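Proteasome chaperone 3 (Saccharomyces cerevisiae, PDB 2Z5B) pairs with Poc4 as a heterodimeric chaperone that binds proteasome precursors and promotes alpha-ring formation during assembly of the yeast 20S proteasome. Local coordinates at residues 2-12 and 24-33; 116-127 and 170-178. All blocks are in the same frame, centred on the assembly; numbering follows the deposited sequence.

Contact 1 of 2, residues 2-12 and 24-33; sequences ISYEFQTHLPK and NKELYVQATH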
loop_
_atom_site.group_PDB
_atom_site.type_symbol
_atom_site.label_atom_id
_atom_site.label_comp_id
_atom_site.label_asym_id
_atom_site.label_seq_id
_atom_site.Cartn_x
_atom_site.Cartn_y
_atom_site.Cartn_z
ATOM N N ILE B 2 3.985 1.524 -12.772
ATOM C CA ILE B 2 4.317 2.905 -12.404
ATOM C C ILE B 2 4.274 3.147 -10.890
ATOM O O ILE B 2 3.236 3.021 -10.248
ATOM C CB ILE B 2 3.465 3.946 -13.161
ATOM C CG1 ILE B 2 3.612 3.746 -14.674
ATOM C CG2 ILE B 2 3.904 5.366 -12.790
ATOM C CD1 ILE B 2 2.331 4.012 -15.464
ATOM N N SER B 3 5.430 3.479 -10.334
ATOM C CA SER B 3 5.529 3.796 -8.915
ATOM C C SER B 3 5.711 5.308 -8.782
ATOM O O SER B 3 6.370 5.938 -9.626
ATOM C CB SER B 3 6.688 3.036 -8.283
ATOM O OG SER B 3 6.808 3.325 -6.899
ATOM N N TYR B 4 5.057 5.879 -7.770
ATOM C CA TYR B 4 5.266 7.260 -7.364
ATOM C C TYR B 4 5.866 7.238 -5.969
ATOM O O TYR B 4 5.543 6.352 -5.169
ATOM C CB TYR B 4 3.946 8.038 -7.341
ATOM C CG TYR B 4 3.193 7.990 -8.652
ATOM C CD1 TYR B 4 3.423 8.940 -9.651
ATOM C CD2 TYR B 4 2.254 6.976 -8.898
ATOM C CE1 TYR B 4 2.725 8.881 -10.861
ATOM C CE2 TYR B 4 1.562 6.913 -10.087
ATOM C CZ TYR B 4 1.806 7.862 -11.068
ATOM O OH TYR B 4 1.113 7.802 -12.263
ATOM N N GLU B 5 6.757 8.180 -5.676
ATOM C CA GLU B 5 7.380 8.229 -4.343
ATOM C C GLU B 5 7.910 9.610 -3.987
ATOM O O GLU B 5 8.142 10.446 -4.872
ATOM C CB GLU B 5 8.509 7.198 -4.214
ATOM C CG GLU B 5 9.822 7.666 -4.822
ATOM C CD GLU B 5 10.923 6.628 -4.786
ATOM O OE1 GLU B 5 10.968 5.795 -3.853
ATOM O OE2 GLU B 5 11.775 6.672 -5.702
ATOM N N PHE B 6 8.117 9.826 -2.689
ATOM C CA PHE B 6 8.597 11.115 -2.152
ATOM C C PHE B 6 9.195 10.844 -0.793
ATOM O O PHE B 6 8.576 10.184 0.054
ATOM C CB PHE B 6 7.442 12.118 -2.006
ATOM C CG PHE B 6 7.885 13.554 -1.778
ATOM C CD1 PHE B 6 8.197 14.377 -2.859
ATOM C CD2 PHE B 6 7.956 14.084 -0.491
ATOM C CE1 PHE B 6 8.595 15.708 -2.657
ATOM C CE2 PHE B 6 8.337 15.418 -0.273
ATOM C CZ PHE B 6 8.663 16.231 -1.371
ATOM N N GLN B 7 10.403 11.354 -0.591
ATOM C CA GLN B 7 11.131 11.143 0.642
ATOM C C GLN B 7 11.514 12.497 1.210
ATOM O O GLN B 7 12.087 13.349 0.515
ATOM C CB GLN B 7 12.381 10.283 0.397
ATOM C CG GLN B 7 13.296 10.114 1.620
ATOM C CD GLN B 7 12.730 9.198 2.700
ATOM O OE1 GLN B 7 12.702 7.974 2.545
ATOM N NE2 GLN B 7 12.324 9.787 3.828
ATOM N N THR B 8 11.175 12.692 2.476
ATOM C CA THR B 8 11.562 13.888 3.188
ATOM C C THR B 8 11.708 13.574 4.671
ATOM O O THR B 8 11.910 12.415 5.042
ATOM C CB THR B 8 10.578 15.068 2.914
ATOM O OG1 THR B 8 11.031 16.232 3.614
ATOM C CG2 THR B 8 9.158 14.703 3.340
ATOM N N HIS B 9 11.639 14.613 5.501
ATOM C CA HIS B 9 11.702 14.494 6.951
ATOM C C HIS B 9 10.575 15.325 7.538
ATOM O O HIS B 9 10.238 16.368 6.988
ATOM C CB HIS B 9 13.061 14.998 7.468
ATOM C CG HIS B 9 14.225 14.183 6.989
ATOM N ND1 HIS B 9 14.748 14.308 5.720
ATOM C CD2 HIS B 9 14.956 13.225 7.605
ATOM C CE1 HIS B 9 15.754 13.464 5.575
ATOM N NE2 HIS B 9 15.900 12.794 6.705
ATOM N N LEU B 10 9.962 14.864 8.625
ATOM C CA LEU B 10 8.937 15.679 9.281
ATOM C C LEU B 10 9.563 16.985 9.803
ATOM O O LEU B 10 10.712 16.978 10.255
ATOM C CB LEU B 10 8.231 14.904 10.403
ATOM C CG LEU B 10 7.144 13.899 10.020
ATOM C CD1 LEU B 10 6.588 13.233 11.267
ATOM C CD2 LEU B 10 6.020 14.560 9.233
ATOM N N PRO B 11 8.829 18.112 9.694
ATOM C CA PRO B 11 9.313 19.440 10.093
ATOM C C PRO B 11 9.966 19.473 11.487
ATOM O O PRO B 11 9.635 18.646 12.340
ATOM C CB PRO B 11 8.042 20.290 10.074
ATOM C CG PRO B 11 7.198 19.660 9.042
ATOM C CD PRO B 11 7.456 18.181 9.159
ATOM N N LYS B 12 10.857 20.435 11.729
ATOM C CA LYS B 12 11.072 21.572 10.822
ATOM C C LYS B 12 12.315 21.438 9.946
ATOM O O LYS B 12 12.446 22.139 8.941
ATOM C CB LYS B 12 11.091 22.897 11.606
ATOM C CG LYS B 12 12.290 23.075 12.546
ATOM C CD LYS B 12 12.312 24.471 13.151
ATOM C CE LYS B 12 13.727 24.891 13.530
ATOM N NZ LYS B 12 14.583 25.125 12.325
ATOM N N ASN B 24 15.273 14.776 13.068
ATOM C CA ASN B 24 14.138 14.718 12.154
ATOM C C ASN B 24 13.889 13.312 11.614
ATOM O O ASN B 24 14.779 12.678 11.045
ATOM C CB ASN B 24 14.293 15.741 11.024
ATOM C CG ASN B 24 13.721 17.115 11.387
ATOM O OD1 ASN B 24 13.326 17.881 10.504
ATOM N ND2 ASN B 24 13.671 17.425 12.687
ATOM N N LYS B 25 12.674 12.826 11.841
ATOM C CA LYS B 25 12.242 11.503 11.409
ATOM C C LYS B 25 11.989 11.496 9.900
ATOM O O LYS B 25 11.419 12.441 9.364
ATOM C CB LYS B 25 10.971 11.120 12.170
ATOM C CG LYS B 25 11.179 10.840 13.660
ATOM C CD LYS B 25 9.907 11.093 14.474
ATOM C CE LYS B 25 9.968 12.403 15.273
ATOM N NZ LYS B 25 9.881 13.653 14.437
ATOM N N GLU B 26 12.411 10.434 9.218
ATOM C CA GLU B 26 12.233 10.335 7.772
ATOM C C GLU B 26 10.777 10.010 7.438
ATOM O O GLU B 26 10.200 9.071 7.994
ATOM C CB GLU B 26 13.156 9.264 7.171
ATOM C CG GLU B 26 14.661 9.541 7.313
ATOM C CD GLU B 26 15.513 8.472 6.663
ATOM O OE1 GLU B 26 14.938 7.510 6.102
ATOM O OE2 GLU B 26 16.762 8.589 6.707
ATOM N N LEU B 27 10.182 10.793 6.544
ATOM C CA LEU B 27 8.841 10.485 6.047
ATOM C C LEU B 27 8.966 10.012 4.614
ATOM O O LEU B 27 9.563 10.696 3.777
ATOM C CB LEU B 27 7.884 11.686 6.140
ATOM C CG LEU B 27 6.402 11.381 5.834
ATOM C CD1 LEU B 27 5.732 10.686 7.011
ATOM C CD2 LEU B 27 5.605 12.627 5.436
ATOM N N TYR B 28 8.425 8.827 4.347
ATOM C CA TYR B 28 8.479 8.232 3.008
ATOM C C TYR B 28 7.091 7.879 2.509
ATOM O O TYR B 28 6.334 7.163 3.172
ATOM C CB TYR B 28 9.378 6.997 2.974
ATOM C CG TYR B 28 9.433 6.352 1.603
ATOM C CD1 TYR B 28 10.161 6.938 0.561
ATOM C CD2 TYR B 28 8.741 5.163 1.343
ATOM C CE1 TYR B 28 10.198 6.348 -0.707
ATOM C CE2 TYR B 28 8.774 4.576 0.091
ATOM C CZ TYR B 28 9.496 5.180 -0.926
ATOM O OH TYR B 28 9.526 4.604 -2.170
ATOM N N VAL B 29 6.754 8.427 1.348
ATOM C CA VAL B 29 5.472 8.170 0.741
ATOM C C VAL B 29 5.719 7.465 -0.579
ATOM O O VAL B 29 6.678 7.789 -1.311
ATOM C CB VAL B 29 4.668 9.454 0.578
ATOM C CG1 VAL B 29 3.333 9.165 0.004
ATOM C CG2 VAL B 29 4.484 10.138 1.963
ATOM N N GLN B 30 4.885 6.466 -0.857
ATOM C CA GLN B 30 4.928 5.776 -2.152
ATOM C C GLN B 30 3.519 5.354 -2.528
ATOM O O GLN B 30 2.671 5.061 -1.651
ATOM C CB GLN B 30 5.888 4.582 -2.121
ATOM C CG GLN B 30 6.087 3.856 -3.493
ATOM C CD GLN B 30 4.962 2.890 -3.837
ATOM O OE1 GLN B 30 4.183 2.486 -2.969
ATOM N NE2 GLN B 30 4.865 2.520 -5.107
ATOM N N ALA B 31 3.239 5.369 -3.826
ATOM C CA ALA B 31 1.925 4.995 -4.302
ATOM C C ALA B 31 2.002 4.212 -5.600
ATOM O O ALA B 31 2.766 4.563 -6.527
ATOM C CB ALA B 31 1.050 6.213 -4.469
ATOM N N THR B 32 1.227 3.135 -5.643
ATOM C CA THR B 32 0.987 2.388 -6.873
ATOM C C THR B 32 -0.485 2.553 -7.243
ATOM O O THR B 32 -1.356 2.412 -6.391
ATOM C CB THR B 32 1.320 0.885 -6.691
ATOM O OG1 THR B 32 2.545 0.753 -5.965
ATOM C CG2 THR B 32 1.485 0.204 -8.066
ATOM N N HIS B 33 -0.754 2.857 -8.514
ATOM C CA HIS B 33 -2.111 3.113 -8.987
ATOM C C HIS B 33 -2.583 1.911 -9.776
ATOM O O HIS B 33 -1.848 1.413 -10.640
ATOM C CB HIS B 33 -2.134 4.342 -9.910
ATOM C CG HIS B 33 -1.855 5.641 -9.203
ATOM N ND1 HIS B 33 -2.335 6.850 -9.658
ATOM C CD2 HIS B 33 -1.155 5.915 -8.078
ATOM C CE1 HIS B 33 -1.937 7.817 -8.847
ATOM N NE2 HIS B 33 -1.228 7.275 -7.873
#
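Residues 3-9 and 26-33 run antiparallel, their axes 162° apart, with Phe6 and Val29 as a hydrogen-bonded pair: Val29 N gives a nearly straight bond to Phe6 O at 2.8 Å. This is the edge of the mixed six-stranded sheet, where 3-9 is outermost within the chain and 26-33 is second. Reciprocal bond pairs join Tyr4 with Ala31 and Thr8 with Leu27, and Leu10 N extends the pairing to Lys25 O.

Ser3, Glu5 and Tyr28 pack on Thr8 of the partner chain, Protein YPL144W; Gln30 lies on the same face. Bent at chi2 (-80°), Gln30 donates nearly straight hydrogen bonds from NE2 to Ser3 OG (2.8 Å) and Thr32 OG1 (3.0 Å), both in its amide plane; its OE1 accepts from Gln41 NE2. A leucine in its place would probably leave both hydroxyls without this donor and Gln41 without its acceptor.

Gln7 turns its amide to the next residue of its own strand, NE2 donating to a lone pair of Thr8 O, which also accepts from Leu27 N. On the other face, Leu27 and Val29 face helix 162-176, and Tyr4 CE2 stands over the centre of the His33 ring, 3.5 Å from His33 CD2.

Contact 2 of 2, residues 116-127 and 170-178; sequences IAELYRRVILPE and LKCIKDMYA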
loop_
_atom_site.group_PDB
_atom_site.type_symbol
_atom_site.label_atom_id
_atom_site.label_comp_id
_atom_site.label_asym_id
_atom_site.label_seq_id
_atom_site.Cartn_x
_atom_site.Cartn_y
_atom_site.Cartn_z
ATOM N N ILE B 116 -6.885 12.686 2.638
ATOM C CA ILE B 116 -6.039 12.065 1.601
ATOM C C ILE B 116 -6.905 11.651 0.417
ATOM O O ILE B 116 -6.586 11.964 -0.731
ATOM C CB ILE B 116 -5.203 10.890 2.174
ATOM C CG1 ILE B 116 -4.199 11.433 3.188
ATOM C CG2 ILE B 116 -4.464 10.130 1.051
ATOM C CD1 ILE B 116 -3.431 10.384 3.955
ATOM N N ALA B 117 -8.032 10.990 0.696
ATOM C CA ALA B 117 -8.970 10.589 -0.352
ATOM C C ALA B 117 -9.442 11.768 -1.201
ATOM O O ALA B 117 -9.448 11.693 -2.425
ATOM C CB ALA B 117 -10.164 9.865 0.251
ATOM N N GLU B 118 -9.846 12.853 -0.544
ATOM C CA GLU B 118 -10.315 14.037 -1.258
ATOM C C GLU B 118 -9.212 14.683 -2.102
ATOM O O GLU B 118 -9.466 15.165 -3.201
ATOM C CB GLU B 118 -10.962 15.036 -0.287
ATOM C CG GLU B 118 -12.432 14.693 0.011
ATOM C CD GLU B 118 -13.307 14.734 -1.239
ATOM O OE1 GLU B 118 -13.703 15.831 -1.668
ATOM O OE2 GLU B 118 -13.607 13.672 -1.808
ATOM N N LEU B 119 -7.986 14.664 -1.591
ATOM C CA LEU B 119 -6.835 15.168 -2.343
ATOM C C LEU B 119 -6.714 14.406 -3.665
ATOM O O LEU B 119 -6.602 14.999 -4.749
ATOM C CB LEU B 119 -5.547 15.047 -1.502
ATOM C CG LEU B 119 -4.255 15.629 -2.092
ATOM C CD1 LEU B 119 -4.307 17.151 -2.167
ATOM C CD2 LEU B 119 -3.047 15.178 -1.291
ATOM N N TYR B 120 -6.762 13.082 -3.572
ATOM C CA TYR B 120 -6.717 12.234 -4.764
ATOM C C TYR B 120 -7.836 12.538 -5.763
ATOM O O TYR B 120 -7.567 12.720 -6.948
ATOM C CB TYR B 120 -6.686 10.757 -4.372
ATOM C CG TYR B 120 -5.279 10.254 -4.203
ATOM C CD1 TYR B 120 -4.519 9.871 -5.315
ATOM C CD2 TYR B 120 -4.689 10.200 -2.948
ATOM C CE1 TYR B 120 -3.201 9.424 -5.172
ATOM C CE2 TYR B 120 -3.377 9.756 -2.793
ATOM C CZ TYR B 120 -2.648 9.367 -3.901
ATOM O OH TYR B 120 -1.365 8.935 -3.726
ATOM N N ARG B 121 -9.072 12.639 -5.272
ATOM C CA ARG B 121 -10.246 12.896 -6.126
ATOM C C ARG B 121 -10.267 14.263 -6.812
ATOM O O ARG B 121 -10.515 14.354 -8.013
ATOM C CB ARG B 121 -11.546 12.704 -5.345
ATOM C CG ARG B 121 -11.666 11.335 -4.706
ATOM C CD ARG B 121 -13.099 10.935 -4.465
ATOM N NE ARG B 121 -13.795 10.571 -5.696
ATOM C CZ ARG B 121 -15.028 10.075 -5.732
ATOM N NH1 ARG B 121 -15.702 9.876 -4.601
ATOM N NH2 ARG B 121 -15.584 9.772 -6.897
ATOM N N ARG B 122 -10.010 15.317 -6.045
ATOM C CA ARG B 122 -10.198 16.684 -6.526
ATOM C C ARG B 122 -8.949 17.280 -7.177
ATOM O O ARG B 122 -9.047 18.140 -8.058
ATOM C CB ARG B 122 -10.686 17.580 -5.382
ATOM C CG ARG B 122 -11.928 17.045 -4.653
ATOM C CD ARG B 122 -12.520 18.068 -3.691
ATOM N NE ARG B 122 -11.623 18.399 -2.578
ATOM C CZ ARG B 122 -11.956 18.371 -1.287
ATOM N NH1 ARG B 122 -13.184 18.038 -0.910
ATOM N NH2 ARG B 122 -11.058 18.684 -0.364
ATOM N N VAL B 123 -7.776 16.816 -6.749
ATOM C CA VAL B 123 -6.507 17.401 -7.181
ATOM C C VAL B 123 -5.646 16.442 -8.013
ATOM O O VAL B 123 -5.419 16.689 -9.199
ATOM C CB VAL B 123 -5.704 17.949 -5.970
ATOM C CG1 VAL B 123 -4.328 18.476 -6.397
ATOM C CG2 VAL B 123 -6.497 19.026 -5.245
ATOM N N ILE B 124 -5.180 15.353 -7.401
ATOM C CA ILE B 124 -4.166 14.489 -8.021
ATOM C C ILE B 124 -4.660 13.815 -9.299
ATOM O O ILE B 124 -3.988 13.844 -10.330
ATOM C CB ILE B 124 -3.616 13.443 -7.014
ATOM C CG1 ILE B 124 -2.893 14.163 -5.873
ATOM C CG2 ILE B 124 -2.681 12.460 -7.713
ATOM C CD1 ILE B 124 -2.954 13.443 -4.567
ATOM N N LEU B 125 -5.831 13.204 -9.221
ATOM C CA LEU B 125 -6.498 12.692 -10.408
ATOM C C LEU B 125 -7.475 13.787 -10.900
ATOM O O LEU B 125 -8.472 14.067 -10.224
ATOM C CB LEU B 125 -7.242 11.385 -10.066
ATOM C CG LEU B 125 -6.559 10.351 -9.143
ATOM C CD1 LEU B 125 -7.584 9.544 -8.350
ATOM C CD2 LEU B 125 -5.628 9.408 -9.910
ATOM N N PRO B 126 -7.169 14.469 -12.028
ATOM C CA PRO B 126 -5.970 14.516 -12.865
ATOM C C PRO B 126 -5.086 15.723 -12.525
ATOM O O PRO B 126 -5.569 16.694 -11.951
ATOM C CB PRO B 126 -6.550 14.687 -14.273
ATOM C CG PRO B 126 -7.871 15.393 -14.066
ATOM C CD PRO B 126 -8.226 15.327 -12.595
ATOM N N GLU B 127 -3.805 15.667 -12.886
ATOM C CA GLU B 127 -2.879 16.738 -12.520
ATOM C C GLU B 127 -2.941 17.926 -13.482
ATOM O O GLU B 127 -3.473 18.992 -13.144
ATOM C CB GLU B 127 -1.448 16.202 -12.388
ATOM C CG GLU B 127 -1.111 15.669 -10.991
ATOM C CD GLU B 127 -0.722 16.773 -10.016
ATOM O OE1 GLU B 127 -1.482 17.028 -9.054
ATOM O OE2 GLU B 127 0.345 17.394 -10.222
ATOM N N LEU B 170 -0.165 15.948 3.486
ATOM C CA LEU B 170 -0.916 16.216 2.249
ATOM C C LEU B 170 -0.031 16.841 1.158
ATOM O O LEU B 170 -0.056 16.400 0.014
ATOM C CB LEU B 170 -2.151 17.103 2.499
ATOM C CG LEU B 170 -3.364 16.489 3.208
ATOM C CD1 LEU B 170 -4.522 17.511 3.422
ATOM C CD2 LEU B 170 -3.885 15.266 2.461
ATOM N N LYS B 171 0.758 17.848 1.527
ATOM C CA LYS B 171 1.738 18.443 0.609
ATOM C C LYS B 171 2.726 17.405 0.043
ATOM O O LYS B 171 3.039 17.435 -1.129
ATOM C CB LYS B 171 2.514 19.558 1.310
ATOM C CG LYS B 171 3.431 20.325 0.377
ATOM C CD LYS B 171 4.076 21.532 1.080
ATOM C CE LYS B 171 5.247 22.057 0.244
ATOM N NZ LYS B 171 4.796 22.404 -1.134
ATOM N N CYS B 172 3.206 16.504 0.884
ATOM C CA CYS B 172 4.149 15.460 0.450
ATOM C C CYS B 172 3.505 14.564 -0.617
ATOM O O CYS B 172 4.127 14.237 -1.636
ATOM C CB CYS B 172 4.592 14.624 1.658
ATOM S SG CYS B 172 5.674 15.490 2.807
ATOM N N ILE B 173 2.240 14.209 -0.397
ATOM C CA ILE B 173 1.499 13.333 -1.303
ATOM C C ILE B 173 1.278 14.019 -2.647
ATOM O O ILE B 173 1.495 13.402 -3.695
ATOM C CB ILE B 173 0.172 12.841 -0.666
ATOM C CG1 ILE B 173 0.475 11.915 0.523
ATOM C CG2 ILE B 173 -0.714 12.138 -1.705
ATOM C CD1 ILE B 173 -0.651 11.771 1.538
ATOM N N LYS B 174 0.888 15.296 -2.607
ATOM C CA LYS B 174 0.761 16.140 -3.805
ATOM C C LYS B 174 2.098 16.346 -4.542
ATOM O O LYS B 174 2.132 16.335 -5.775
ATOM C CB LYS B 174 0.129 17.500 -3.450
ATOM C CG LYS B 174 -0.151 18.424 -4.654
ATOM C CD LYS B 174 -1.000 19.636 -4.257
ATOM C CE LYS B 174 -0.930 20.736 -5.310
ATOM N NZ LYS B 174 0.403 21.416 -5.317
ATOM N N ASP B 175 3.188 16.521 -3.791
ATOM C CA ASP B 175 4.509 16.750 -4.373
ATOM C C ASP B 175 5.070 15.499 -5.049
ATOM O O ASP B 175 5.865 15.587 -5.987
ATOM C CB ASP B 175 5.482 17.302 -3.333
ATOM C CG ASP B 175 5.241 18.766 -3.026
ATOM O OD1 ASP B 175 4.548 19.450 -3.818
ATOM O OD2 ASP B 175 5.752 19.236 -1.992
ATOM N N MET B 176 4.611 14.342 -4.592
ATOM C CA MET B 176 4.850 13.085 -5.257
ATOM C C MET B 176 4.342 13.121 -6.708
ATOM O O MET B 176 4.968 12.533 -7.593
ATOM C CB MET B 176 4.142 11.984 -4.459
ATOM C CG MET B 176 4.432 10.579 -4.880
ATOM S SD MET B 176 4.087 9.428 -3.533
ATOM C CE MET B 176 2.312 9.440 -3.457
ATOM N N TYR B 177 3.266 13.891 -6.924
ATOM C CA TYR B 177 2.279 13.787 -8.040
ATOM C C TYR B 177 1.384 12.547 -7.796
ATOM O O TYR B 177 1.111 11.731 -8.684
ATOM C CB TYR B 177 2.950 13.847 -9.410
ATOM C CG TYR B 177 3.747 15.134 -9.639
ATOM C CD1 TYR B 177 3.980 16.030 -8.592
ATOM C CD2 TYR B 177 4.318 15.419 -10.878
ATOM C CE1 TYR B 177 4.726 17.197 -8.777
ATOM C CE2 TYR B 177 5.086 16.593 -11.071
ATOM C CZ TYR B 177 5.270 17.468 -10.016
ATOM O OH TYR B 177 6.010 18.628 -10.181
ATOM N N ALA B 178 0.931 12.459 -6.550
ATOM C CA ALA B 178 0.526 11.206 -5.882
ATOM C C ALA B 178 0.341 9.929 -6.696
ATOM O O ALA B 178 0.499 9.928 -7.918
ATOM C CB ALA B 178 -0.668 11.455 -5.056
#
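Ile173 is the knob of this helix pair, its side chain set among Ile116, Leu119, Tyr120 and Ile124. Each of its branches has its own neighbours. With CG1 anti to the carbonyl carbon (chi1 -67°), the longer branch carries CD1 to Ile116, 3.9 Å from Ile116 CG1, while CG2 turns to the tyrosine and lies 3.7 Å from Tyr120 CE2. Ile124 CD1 also reaches Ile173 CG2, and it lies over the centre of one face of the Tyr120 ring in its own segment.

A second apolar group lies one turn back. Leu119 and Leu170 run alongside with their ends pointing opposite ways, their CD2 methyls 3.8 Å apart; Leu119 CD2 also rests 3.5 Å from Leu170 O. The side chains of Ile116 and Leu170 cross at a slant, CG1 of the isoleucine meeting CD2 of the leucine.

The segment axes come no closer than 10.6 Å and cross at -35°, a spacing bridged by branched side chains. Helices 109-124 and 162-176 pack side by side on one face of the sheet in an alpha/beta layer: Ile116 and Tyr120 rest on strand 38-44, and Met176 on strand 26-33.

Backbone bonding marks how both helices finish. Residues 120-124 form a wider pi-type turn, in which Val123 N and Ile124 N both bond to Leu119 O, approaching on opposite sides of the carbonyl plane. Helix 162-176 ends in a Schellman motif, with positive phi at Tyr177 (73°), Tyr177 N bonding to Lys174 O and Ala178 N weakly to Ile173 O.

Polar groups contribute little, and no hydrogen bond crosses the interface. Tyr120 OH is buried with no polar partner in the model, facing Met176 CE at 3.7 Å. Glu127 OE2 lies above the Tyr177 ring but off its centre, 4.1 Å from Tyr177 CG.

In the fold
The two contacts follow one another in sequence; their centres are about 13 Å apart, and they touch directly. Contact 2 supplies the helical layer against the inward face of contact 1: Glu5 N lies 3.4 Å from Met176 CG, and Phe6 CE1 is 3.6 Å from Asp175 CB. The last modelled residue, Ala178, whose placement is doubtful, has its O near Tyr4 CG and His33 NE2. Tyr120 joins them from the other helix by packing on Ala31. The partner chaperone chain touches contact 1 but neither segment of contact 2, placing the edge strands, not this helix pair, at the heterodimer interface.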